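Local atomic coordinates of alkyl hydroperoxide reductase E (Mycobacterium tuberculosis, PDB entry 5C04), a protein that probably reduces hydrogen peroxide and organic hydroperoxides to water and alcohols as a thiol-specific, mycoredoxin-dependent peroxiredoxin that protects the cell against oxidative stress. Residues Leu92-Phe95 with Gly99-Ser102; Thr13-Asp16 with Gln20-Thr23; Arg117-Val122 with Arg143-Ala148; Leu35-Leu40 with Gln103-Phe108. The protein carries 1 engineered substitution. All blocks are in the same frame, centred on the assembly; numbering follows the deposited sequence.

Contact 1: residues Leu92-Phe95 with Gly99-Ser102; sequences LSDF and GAVS
D94 meets the first turn of helix 100-104 with its whole carboxylate, and a chain-reversing loop makes this possible by bringing G99 back to it. With CG anti to the backbone N (chi1 -167°), CB points the carboxylate toward the start of the helix. CG itself settles beside the backbone, 3.6 Å from G99 CA. The two oxygens then divide the amides of the first turn. OD1 accepts from V101 N at 2.9 Å, on its syn side and 23° out of the carboxylate plane; the CB of the same valine lies 3.5 Å from this oxygen. OD2 receives two bonds from S102. The hydroxyl OG comes in at 2.7 Å from OD2, nearly along its C-O axis, while S102 N, 2.8 Å from OD2, arrives on the syn side but 34° out of plane. Three bonds on two oxygens leave the carboxylate little freedom to rotate. The backbone adds a fourth link, G99 N to D94 O at 2.9 Å, which closes the loop at its base. Around the buried contact, V101 and S102 also pack on F37 of strand 32-37, while F95 leads off to meet H98 of the second subunit edge-to-face. The positive end of the helix probably favours the charged form of D94. G99, at the N-cap position, has no side chain to offer the helix amides, and the aspartate five residues earlier supplies the acceptors: a helix N-terminus met by an acidic side chain, here at the strand-to-helix junction of a thioredoxin-fold peroxiredoxin.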
loop_
_atom_site.group_PDB
_atom_site.type_symbol
_atom_site.label_atom_id
_atom_site.label_comp_id
_atom_site.label_asym_id
_atom_site.label_seq_id
_atom_site.Cartn_x
_atom_site.Cartn_y
_atom_site.Cartn_z
ATOM N N LEU A 92 5.473 -4.184 10.063
ATOM C CA LEU A 92 4.193 -4.891 10.078
ATOM C C LEU A 92 3.159 -4.215 9.226
ATOM O O LEU A 92 3.127 -2.982 9.143
ATOM C CB LEU A 92 3.644 -5.004 11.486
ATOM C CG LEU A 92 4.587 -5.613 12.507
ATOM C CD1 LEU A 92 3.798 -5.832 13.784
ATOM C CD2 LEU A 92 5.241 -6.900 12.027
ATOM N N SER A 93 2.302 -5.031 8.594
ATOM C CA SER A 93 1.304 -4.539 7.628
ATOM C C SER A 93 -0.086 -4.399 8.224
ATOM O O SER A 93 -0.760 -5.410 8.463
ATOM C CB SER A 93 1.221 -5.495 6.441
ATOM O OG SER A 93 2.387 -5.430 5.676
ATOM N N ASP A 94 -0.515 -3.157 8.442
ATOM C CA ASP A 94 -1.865 -2.847 8.906
ATOM C C ASP A 94 -2.741 -2.570 7.654
ATOM O O ASP A 94 -3.362 -1.521 7.517
ATOM C CB ASP A 94 -1.796 -1.639 9.875
ATOM C CG ASP A 94 -3.086 -1.426 10.670
ATOM O OD1 ASP A 94 -3.921 -2.367 10.805
ATOM O OD2 ASP A 94 -3.290 -0.290 11.155
ATOM N N PHE A 95 -2.775 -3.573 6.781
ATOM C CA PHE A 95 -3.160 -3.398 5.367
ATOM C C PHE A 95 -4.624 -3.704 5.042
ATOM O O PHE A 95 -5.274 -2.946 4.306
ATOM C CB PHE A 95 -2.273 -4.291 4.514
ATOM C CG PHE A 95 -2.706 -4.401 3.070
ATOM C CD1 PHE A 95 -2.436 -3.368 2.185
ATOM C CD2 PHE A 95 -3.326 -5.548 2.602
ATOM C CE1 PHE A 95 -2.826 -3.447 0.868
ATOM C CE2 PHE A 95 -3.727 -5.634 1.294
ATOM C CZ PHE A 95 -3.468 -4.589 0.436
ATOM N N GLY A 99 -5.796 -0.079 8.180
ATOM C CA GLY A 99 -5.657 0.758 9.349
ATOM C C GLY A 99 -6.354 0.283 10.623
ATOM O O GLY A 99 -6.501 1.083 11.546
ATOM N N ALA A 100 -6.744 -0.991 10.705
ATOM C CA ALA A 100 -7.546 -1.452 11.875
ATOM C C ALA A 100 -6.770 -1.348 13.182
ATOM O O ALA A 100 -7.309 -0.898 14.198
ATOM C CB ALA A 100 -8.030 -2.875 11.665
ATOM N N VAL A 101 -5.504 -1.772 13.160
ATOM C CA VAL A 101 -4.676 -1.705 14.385
ATOM C C VAL A 101 -4.418 -0.254 14.743
ATOM O O VAL A 101 -4.537 0.151 15.911
ATOM C CB VAL A 101 -3.393 -2.528 14.259
ATOM C CG1 VAL A 101 -2.555 -2.391 15.526
ATOM C CG2 VAL A 101 -3.762 -3.989 14.009
ATOM N N SER A 102 -4.078 0.554 13.747
ATOM C CA SER A 102 -3.897 1.985 13.958
ATOM C C SER A 102 -5.136 2.632 14.616
ATOM O O SER A 102 -5.020 3.437 15.557
ATOM C CB SER A 102 -3.545 2.659 12.624
ATOM O OG SER A 102 -2.367 2.099 12.064
#

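Contact 2: residues Thr13-Asp16 with Gln20-Thr23; sequences TLRD and QLVT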
loop_
_atom_site.group_PDB
_atom_site.type_symbol
_atom_site.label_atom_id
_atom_site.label_comp_id
_atom_site.label_asym_id
_atom_site.label_seq_id
_atom_site.Cartn_x
_atom_site.Cartn_y
_atom_site.Cartn_z
ATOM N N THR A 13 -2.410 -9.259 15.558
ATOM C CA THR A 13 -1.598 -10.199 14.809
ATOM C C THR A 13 -1.481 -9.670 13.385
ATOM O O THR A 13 -2.501 -9.566 12.681
ATOM C CB THR A 13 -2.232 -11.603 14.769
ATOM O OG1 THR A 13 -2.558 -12.033 16.107
ATOM C CG2 THR A 13 -1.277 -12.607 14.121
ATOM N N LEU A 14 -0.253 -9.365 12.959
ATOM C CA LEU A 14 -0.013 -8.778 11.628
ATOM C C LEU A 14 1.147 -9.473 10.925
ATOM O O LEU A 14 2.048 -10.027 11.547
ATOM C CB LEU A 14 0.300 -7.267 11.751
ATOM C CG LEU A 14 -0.799 -6.377 12.333
ATOM C CD1 LEU A 14 -0.277 -4.956 12.565
ATOM C CD2 LEU A 14 -2.070 -6.318 11.486
ATOM N N ARG A 15 1.145 -9.403 9.608
ATOM C CA ARG A 15 2.248 -9.899 8.815
ATOM C C ARG A 15 3.448 -8.961 8.756
ATOM O O ARG A 15 3.290 -7.747 8.526
ATOM C CB ARG A 15 1.765 -10.110 7.384
ATOM C CG ARG A 15 0.546 -10.997 7.241
ATOM C CD ARG A 15 0.972 -12.394 6.857
ATOM N NE ARG A 15 -0.186 -13.262 6.786
ATOM C CZ ARG A 15 -0.144 -14.568 6.980
ATOM N NH1 ARG A 15 1.014 -15.164 7.261
ATOM N NH2 ARG A 15 -1.261 -15.269 6.917
ATOM N N ASP A 16 4.653 -9.506 8.892
ATOM C CA ASP A 16 5.869 -8.737 8.628
ATOM C C ASP A 16 6.285 -8.802 7.165
ATOM O O ASP A 16 5.577 -9.412 6.335
ATOM C CB ASP A 16 7.020 -9.125 9.611
ATOM C CG ASP A 16 7.641 -10.499 9.332
ATOM O OD1 ASP A 16 7.432 -11.110 8.249
ATOM O OD2 ASP A 16 8.390 -10.977 10.235
ATOM N N GLN A 20 5.626 -13.410 7.682
ATOM C CA GLN A 20 5.532 -14.135 8.955
ATOM C C GLN A 20 4.640 -13.380 9.945
ATOM O O GLN A 20 4.590 -12.134 9.926
ATOM C CB GLN A 20 6.924 -14.297 9.567
ATOM C CG GLN A 20 7.912 -15.048 8.680
ATOM C CD GLN A 20 7.618 -16.530 8.534
ATOM O OE1 GLN A 20 6.880 -17.126 9.328
ATOM N NE2 GLN A 20 8.195 -17.142 7.502
ATOM N N LEU A 21 3.947 -14.109 10.811
ATOM C CA LEU A 21 2.977 -13.525 11.717
ATOM C C LEU A 21 3.640 -13.058 12.997
ATOM O O LEU A 21 4.343 -13.830 13.650
ATOM C CB LEU A 21 1.880 -14.514 12.055
ATOM C CG LEU A 21 0.983 -14.893 10.873
ATOM C CD1 LEU A 21 0.038 -15.997 11.280
ATOM C CD2 LEU A 21 0.231 -13.663 10.390
ATOM N N VAL A 22 3.364 -11.817 13.371
ATOM C CA VAL A 22 3.874 -11.233 14.607
ATOM C C VAL A 22 2.684 -10.848 15.462
ATOM O O VAL A 22 1.779 -10.174 15.001
ATOM C CB VAL A 22 4.697 -9.986 14.289
ATOM C CG1 VAL A 22 5.100 -9.267 15.573
ATOM C CG2 VAL A 22 5.919 -10.344 13.460
ATOM N N THR A 23 2.666 -11.316 16.720
ATOM C CA THR A 23 1.585 -10.967 17.648
ATOM C C THR A 23 2.193 -10.158 18.785
ATOM O O THR A 23 3.328 -10.399 19.171
ATOM C CB THR A 23 0.854 -12.225 18.180
ATOM O OG1 THR A 23 0.113 -12.830 17.119
ATOM C CG2 THR A 23 -0.117 -11.902 19.333
#
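A tight β hairpin brings strand 13-16 against strand 21-23, and its antiparallel ladder is centred on L14 and V22. These two form the hydrogen-bonded pair, with L14 N 3.0 Å from V22 O and V22 N 2.9 Å from L14 O. The non-hydrogen-bonded pairs, T13 with T23 and R15 with L21, flank it. Nearer the turn, D16 N donates to Q20 O at 2.8 Å, in the carbonyl plane. The D16 side chain replies: CG sits between the backbone N and the carbonyl carbon (chi1 73°), which places OD1 3.0 Å from Q20 N, the donor reaching it from above the carboxylate plane. OD1 also accepts from N18 N, an Asx turn, so one carboxylate oxygen takes two amides, one within the turn and one where the chain returns. On the outer face, R15 is bent about its CB-CG bond, which brings the guanidinium across L21, whose CD2 lies over one face, offset toward the rim, 3.5 Å from CZ; NH1 of R15 is bonded to Q19 O. Farther along this face the hydroxyls of T13 and T23 are hydrogen-bonded in the conformer described, although T23 has a second one. The other face, bearing L14 and V22, turns inward to L92. Through the backbone bond between R15 and S93, strand 13-16 pairs antiparallel with strand 91-93, so the hairpin extends the mixed sheet beyond that strand.

Contact 3: residues Arg117-Val122 with Arg143-Ala148; sequences RGTFVV and RLWTDA
T119 and W145 meet with the methyl of one over the indole of the other. CG2 of T119 stands over one face of the five-membered ring, 3.8 Å from its centroid and 19° off the normal, which makes this a CH-pi contact. The methyl is offset toward the rim, and its closest ring atom is NE1 of W145, 3.6 Å from CG2. The two side chains cross at about a right angle. With CG2 roughly anti to the backbone N (chi1 -35°), the methyl takes the place over the ring while OG1 of T119 is left beyond the rim, 3.7 Å from W145 NE1 but not bonded to it. Each of these buried polar atoms bonds instead to OE2 of E132 on the neighbouring strand 128-134, and OG1 to R140 NH1 as well. A single carboxylate oxygen thus ties together the two groups whose apolar parts touch. The helix 143-150 lies here against the central sheet of the thioredoxin fold, close to the C-terminal end of the chain, and W145 reaches down from it onto L34 and V36 of strand 32-37 as well. Two residues along the strand from T119, V121 turns the same way and meets the next turn of the helix. Its CG2 lies beside the backbone N, and that branch touches the methyl of A148, with V121 CG2 3.8 Å from A148 CB. Both V121 and A148 also pack on F130, which borders this smaller, purely apolar meeting point on strand 128-134.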
loop_
_atom_site.group_PDB
_atom_site.type_symbol
_atom_site.label_atom_id
_atom_site.label_comp_id
_atom_site.label_asym_id
_atom_site.label_seq_id
_atom_site.Cartn_x
_atom_site.Cartn_y
_atom_site.Cartn_z
ATOM N N ARG A 117 1.890 9.566 13.252
ATOM C CA ARG A 117 3.147 9.176 13.880
ATOM C C ARG A 117 2.912 8.860 15.358
ATOM O O ARG A 117 3.304 9.618 16.261
ATOM C CB ARG A 117 4.221 10.268 13.659
ATOM C CG ARG A 117 4.561 10.437 12.190
ATOM C CD ARG A 117 5.796 11.317 11.908
ATOM N NE ARG A 117 5.776 11.659 10.495
ATOM C CZ ARG A 117 6.097 10.835 9.501
ATOM N NH1 ARG A 117 6.634 9.662 9.757
ATOM N NH2 ARG A 117 5.844 11.200 8.238
ATOM N N GLY A 118 2.246 7.741 15.585
ATOM C CA GLY A 118 1.934 7.245 16.922
ATOM C C GLY A 118 3.063 6.377 17.424
ATOM O O GLY A 118 3.634 5.575 16.683
ATOM N N THR A 119 3.414 6.513 18.701
ATOM C CA THR A 119 4.440 5.666 19.276
ATOM C C THR A 119 3.991 5.218 20.658
ATOM O O THR A 119 3.474 6.027 21.424
ATOM C CB THR A 119 5.782 6.400 19.481
ATOM O OG1 THR A 119 6.013 7.350 18.435
ATOM C CG2 THR A 119 6.937 5.399 19.618
ATOM N N PHE A 120 4.212 3.959 20.958
ATOM C CA PHE A 120 3.880 3.401 22.260
ATOM C C PHE A 120 4.989 2.525 22.746
ATOM O O PHE A 120 5.716 1.910 21.976
ATOM C CB PHE A 120 2.605 2.564 22.149
ATOM C CG PHE A 120 1.437 3.334 21.666
ATOM C CD1 PHE A 120 1.184 3.407 20.304
ATOM C CD2 PHE A 120 0.571 3.964 22.538
ATOM C CE1 PHE A 120 0.125 4.144 19.832
ATOM C CE2 PHE A 120 -0.498 4.695 22.079
ATOM C CZ PHE A 120 -0.734 4.773 20.711
ATOM N N VAL A 121 5.158 2.486 24.070
ATOM C CA VAL A 121 5.950 1.448 24.686
ATOM C C VAL A 121 5.010 0.619 25.549
ATOM O O VAL A 121 4.237 1.177 26.353
ATOM C CB VAL A 121 7.105 2.015 25.519
ATOM C CG1 VAL A 121 7.777 0.870 26.275
ATOM C CG2 VAL A 121 8.089 2.774 24.641
ATOM N N VAL A 122 5.056 -0.694 25.327
ATOM C CA VAL A 122 4.216 -1.665 26.018
ATOM C C VAL A 122 5.119 -2.425 26.957
ATOM O O VAL A 122 6.154 -2.966 26.549
ATOM C CB VAL A 122 3.545 -2.663 25.031
ATOM C CG1 VAL A 122 2.610 -3.607 25.765
ATOM C CG2 VAL A 122 2.781 -1.921 23.949
ATOM N N ARG A 143 14.803 10.334 21.470
ATOM C CA ARG A 143 15.292 10.316 22.856
ATOM C C ARG A 143 14.219 9.892 23.868
ATOM O O ARG A 143 14.495 9.253 24.873
ATOM C CB ARG A 143 15.818 11.696 23.272
ATOM C CG ARG A 143 16.886 12.312 22.394
ATOM C CD ARG A 143 17.277 13.667 22.990
ATOM N NE ARG A 143 16.098 14.530 23.140
ATOM C CZ ARG A 143 15.939 15.500 24.041
ATOM N NH1 ARG A 143 16.902 15.804 24.914
ATOM N NH2 ARG A 143 14.797 16.187 24.057
ATOM N N LEU A 144 12.972 10.250 23.585
ATOM C CA LEU A 144 11.867 9.905 24.449
ATOM C C LEU A 144 11.644 8.386 24.443
ATOM O O LEU A 144 11.257 7.769 25.437
ATOM C CB LEU A 144 10.612 10.666 24.025
ATOM C CG LEU A 144 10.734 12.197 23.832
ATOM C CD1 LEU A 144 9.420 12.771 23.308
ATOM C CD2 LEU A 144 11.158 12.916 25.091
ATOM N N TRP A 145 11.874 7.772 23.281
ATOM C CA TRP A 145 11.688 6.350 23.148
ATOM C C TRP A 145 12.710 5.556 23.928
ATOM O O TRP A 145 12.366 4.663 24.657
ATOM C CB TRP A 145 11.821 5.932 21.667
ATOM C CG TRP A 145 10.955 6.674 20.670
ATOM C CD1 TRP A 145 9.977 7.625 20.911
ATOM C CD2 TRP A 145 10.961 6.471 19.249
ATOM N NE1 TRP A 145 9.432 8.049 19.718
ATOM C CE2 TRP A 145 9.997 7.334 18.690
ATOM C CE3 TRP A 145 11.705 5.640 18.403
ATOM C CZ2 TRP A 145 9.736 7.371 17.315
ATOM C CZ3 TRP A 145 11.444 5.679 17.056
ATOM C CH2 TRP A 145 10.496 6.554 16.527
ATOM N N THR A 146 13.980 5.896 23.743
ATOM C CA THR A 146 15.026 5.231 24.506
ATOM C C THR A 146 14.840 5.469 26.011
ATOM O O THR A 146 15.025 4.557 26.796
ATOM C CB THR A 146 16.434 5.677 24.086
ATOM O OG1 THR A 146 16.547 7.091 24.165
ATOM C CG2 THR A 146 16.745 5.268 22.671
ATOM N N ASP A 147 14.457 6.681 26.406
ATOM C CA ASP A 147 14.216 6.955 27.826
ATOM C C ASP A 147 13.104 6.089 28.401
ATOM O O ASP A 147 13.203 5.575 29.504
ATOM C CB ASP A 147 13.860 8.424 28.026
ATOM C CG ASP A 147 13.514 8.737 29.458
ATOM O OD1 ASP A 147 14.454 8.727 30.278
ATOM O OD2 ASP A 147 12.313 8.909 29.771
ATOM N N ALA A 148 12.022 5.932 27.638
ATOM C CA ALA A 148 10.886 5.150 28.068
ATOM C C ALA A 148 11.254 3.677 28.271
ATOM O O ALA A 148 10.850 3.046 29.242
ATOM C CB ALA A 148 9.755 5.280 27.039
#

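Contact 4: residues Leu35-Leu40 with Gln103-Phe108; sequences LVFHPL and QAYGVF. Engineered in segment 35-40: H38 (natural residue Phe).
F37 and V107 are set against each other by their first torsions. In F37 the CG is anti to the carbonyl carbon (chi1 -70°), which sends the ring out from the end of strand 32-37. In V107, CG1 takes that same place (chi1 -62°), and CG2 is left between the backbone N and the carbonyl carbon, lodged over one face of the phenyl ring. CG2 lies 4.0 Å from the ring centroid, a CH-pi contact, and 3.9 Å from F37 CG. The far end of the ring turns to Y105 instead. F37 CE1 stands over one face of the tyrosine, and F37 CZ comes within 3.8 Å of Y105 CD1; the ring planes are inclined at 47°, with centroids 5.4 Å apart. Two residues back along the strand, L35 extends its CD1 to Y105 CE2, 3.6 Å away, at about a right angle to the tyrosine side chain. Y105 OH is bonded to P10 O, which fixes the buried hydroxyl. Between Y105 and V107, G106, with positive phi, is the first residue to leave the helix, in a Schellman motif. Strand 32-37 lies between strands 65-71 and 114-122: F120 of the latter meets both Y105 and V107, helix 100-104 borders F37, and the engineered H38 points elsewhere, to C46 and L50 of helix 44-55.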
loop_
_atom_site.group_PDB
_atom_site.type_symbol
_atom_site.label_atom_id
_atom_site.label_comp_id
_atom_site.label_asym_id
_atom_site.label_seq_id
_atom_site.Cartn_x
_atom_site.Cartn_y
_atom_site.Cartn_z
ATOM N N LEU A 35 6.313 0.285 19.777
ATOM C CA LEU A 35 5.445 0.301 18.566
ATOM C C LEU A 35 5.604 1.630 17.867
ATOM O O LEU A 35 5.253 2.682 18.435
ATOM C CB LEU A 35 3.977 0.136 18.949
ATOM C CG LEU A 35 3.627 -1.131 19.733
ATOM C CD1 LEU A 35 2.149 -1.158 20.051
ATOM C CD2 LEU A 35 4.045 -2.384 18.987
ATOM N N VAL A 36 6.154 1.593 16.643
ATOM C CA VAL A 36 6.375 2.803 15.845
ATOM C C VAL A 36 5.394 2.794 14.653
ATOM O O VAL A 36 5.670 2.229 13.581
ATOM C CB VAL A 36 7.840 2.932 15.367
ATOM C CG1 VAL A 36 8.035 4.249 14.611
ATOM C CG2 VAL A 36 8.817 2.817 16.570
ATOM N N PHE A 37 4.249 3.412 14.867
ATOM C CA PHE A 37 3.289 3.636 13.751
ATOM C C PHE A 37 3.844 4.722 12.859
ATOM O O PHE A 37 4.400 5.709 13.346
ATOM C CB PHE A 37 1.916 4.044 14.283
ATOM C CG PHE A 37 1.177 2.933 14.980
ATOM C CD1 PHE A 37 1.348 2.695 16.343
ATOM C CD2 PHE A 37 0.275 2.141 14.287
ATOM C CE1 PHE A 37 0.644 1.685 16.993
ATOM C CE2 PHE A 37 -0.439 1.135 14.931
ATOM C CZ PHE A 37 -0.241 0.903 16.272
ATOM N N HIS A 38 3.669 4.583 11.542
ATOM C CA HIS A 38 4.116 5.642 10.646
ATOM C C HIS A 38 3.297 5.638 9.362
ATOM O O HIS A 38 2.728 4.600 9.002
ATOM C CB HIS A 38 5.610 5.561 10.365
ATOM C CG HIS A 38 5.991 4.385 9.560
ATOM N ND1 HIS A 38 6.148 4.469 8.191
ATOM C CD2 HIS A 38 6.150 3.079 9.885
ATOM C CE1 HIS A 38 6.436 3.274 7.721
ATOM N NE2 HIS A 38 6.449 2.418 8.714
ATOM N N PRO A 39 3.216 6.799 8.694
ATOM C CA PRO A 39 2.429 6.921 7.477
ATOM C C PRO A 39 2.700 5.955 6.308
ATOM O O PRO A 39 1.817 5.162 5.960
ATOM C CB PRO A 39 2.685 8.374 7.063
ATOM C CG PRO A 39 2.816 9.092 8.343
ATOM C CD PRO A 39 3.496 8.115 9.287
ATOM N N LEU A 40 3.870 6.017 5.676
ATOM C CA LEU A 40 4.045 5.340 4.402
ATOM C C LEU A 40 5.488 5.036 4.068
ATOM O O LEU A 40 6.357 5.922 4.103
ATOM C CB LEU A 40 3.503 6.189 3.250
ATOM C CG LEU A 40 1.978 6.319 3.049
ATOM C CD1 LEU A 40 1.689 7.304 1.913
ATOM C CD2 LEU A 40 1.346 4.959 2.803
ATOM N N GLN A 103 -6.323 2.247 14.147
ATOM C CA GLN A 103 -7.575 2.715 14.737
ATOM C C GLN A 103 -7.743 2.249 16.180
ATOM O O GLN A 103 -8.186 3.030 17.011
ATOM C CB GLN A 103 -8.774 2.230 13.920
ATOM C CG GLN A 103 -8.917 2.912 12.581
ATOM C CD GLN A 103 -10.084 2.338 11.805
ATOM O OE1 GLN A 103 -10.296 1.124 11.791
ATOM N NE2 GLN A 103 -10.859 3.205 11.174
ATOM N N ALA A 104 -7.417 0.987 16.456
ATOM C CA ALA A 104 -7.498 0.444 17.839
ATOM C C ALA A 104 -6.630 1.204 18.802
ATOM O O ALA A 104 -6.950 1.272 20.009
ATOM C CB ALA A 104 -7.096 -1.027 17.863
ATOM N N TYR A 105 -5.488 1.715 18.331
ATOM C CA TYR A 105 -4.587 2.496 19.167
ATOM C C TYR A 105 -4.918 3.987 19.161
ATOM O O TYR A 105 -4.284 4.752 19.900
ATOM C CB TYR A 105 -3.102 2.242 18.779
ATOM C CG TYR A 105 -2.546 0.957 19.356
ATOM C CD1 TYR A 105 -2.860 -0.295 18.815
ATOM C CD2 TYR A 105 -1.724 0.986 20.495
ATOM C CE1 TYR A 105 -2.376 -1.479 19.371
ATOM C CE2 TYR A 105 -1.208 -0.182 21.037
ATOM C CZ TYR A 105 -1.564 -1.416 20.496
ATOM O OH TYR A 105 -1.091 -2.600 21.013
ATOM N N GLY A 106 -5.895 4.394 18.352
ATOM C CA GLY A 106 -6.340 5.777 18.275
ATOM C C GLY A 106 -5.422 6.693 17.504
ATOM O O GLY A 106 -5.439 7.902 17.689
ATOM N N VAL A 107 -4.630 6.131 16.591
ATOM C CA VAL A 107 -3.653 6.943 15.866
ATOM C C VAL A 107 -3.820 6.881 14.350
ATOM O O VAL A 107 -2.871 7.172 13.625
ATOM C CB VAL A 107 -2.205 6.565 16.258
ATOM C CG1 VAL A 107 -1.972 6.839 17.735
ATOM C CG2 VAL A 107 -1.907 5.116 15.928
ATOM N N PHE A 108 -5.010 6.532 13.890
ATOM C CA PHE A 108 -5.272 6.486 12.446
ATOM C C PHE A 108 -5.735 7.862 11.985
ATOM O O PHE A 108 -6.548 8.529 12.680
ATOM C CB PHE A 108 -6.302 5.408 12.140
ATOM C CG PHE A 108 -6.525 5.152 10.666
ATOM C CD1 PHE A 108 -5.512 4.648 9.859
ATOM C CD2 PHE A 108 -7.778 5.371 10.104
ATOM C CE1 PHE A 108 -5.767 4.367 8.512
ATOM C CE2 PHE A 108 -8.021 5.103 8.757
ATOM C CZ PHE A 108 -7.001 4.629 7.971
#

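Overall arrangement
All four contacts reach the same sheet. Contacts 1 and 4 share helix 100-104 and lie with centres about 8 Å apart; S102 O meets V107 N at 2.9 Å, probably a hydrogen bond, and contact 1 is nested in the loop that contact 4 closes. Contact 2 joins contact 1 through neighbouring strands 13-16 and 91-93, and contact 3 joins contact 4 through strands 114-122 and 32-37. Contacts 2 and 3, centres about 21 Å apart, lie on opposite sides of the chain's centre. C46, the probable active-site cysteine, has its side chain about 9 Å from that of F37, 10 Å from W145 and 12 Å from S102.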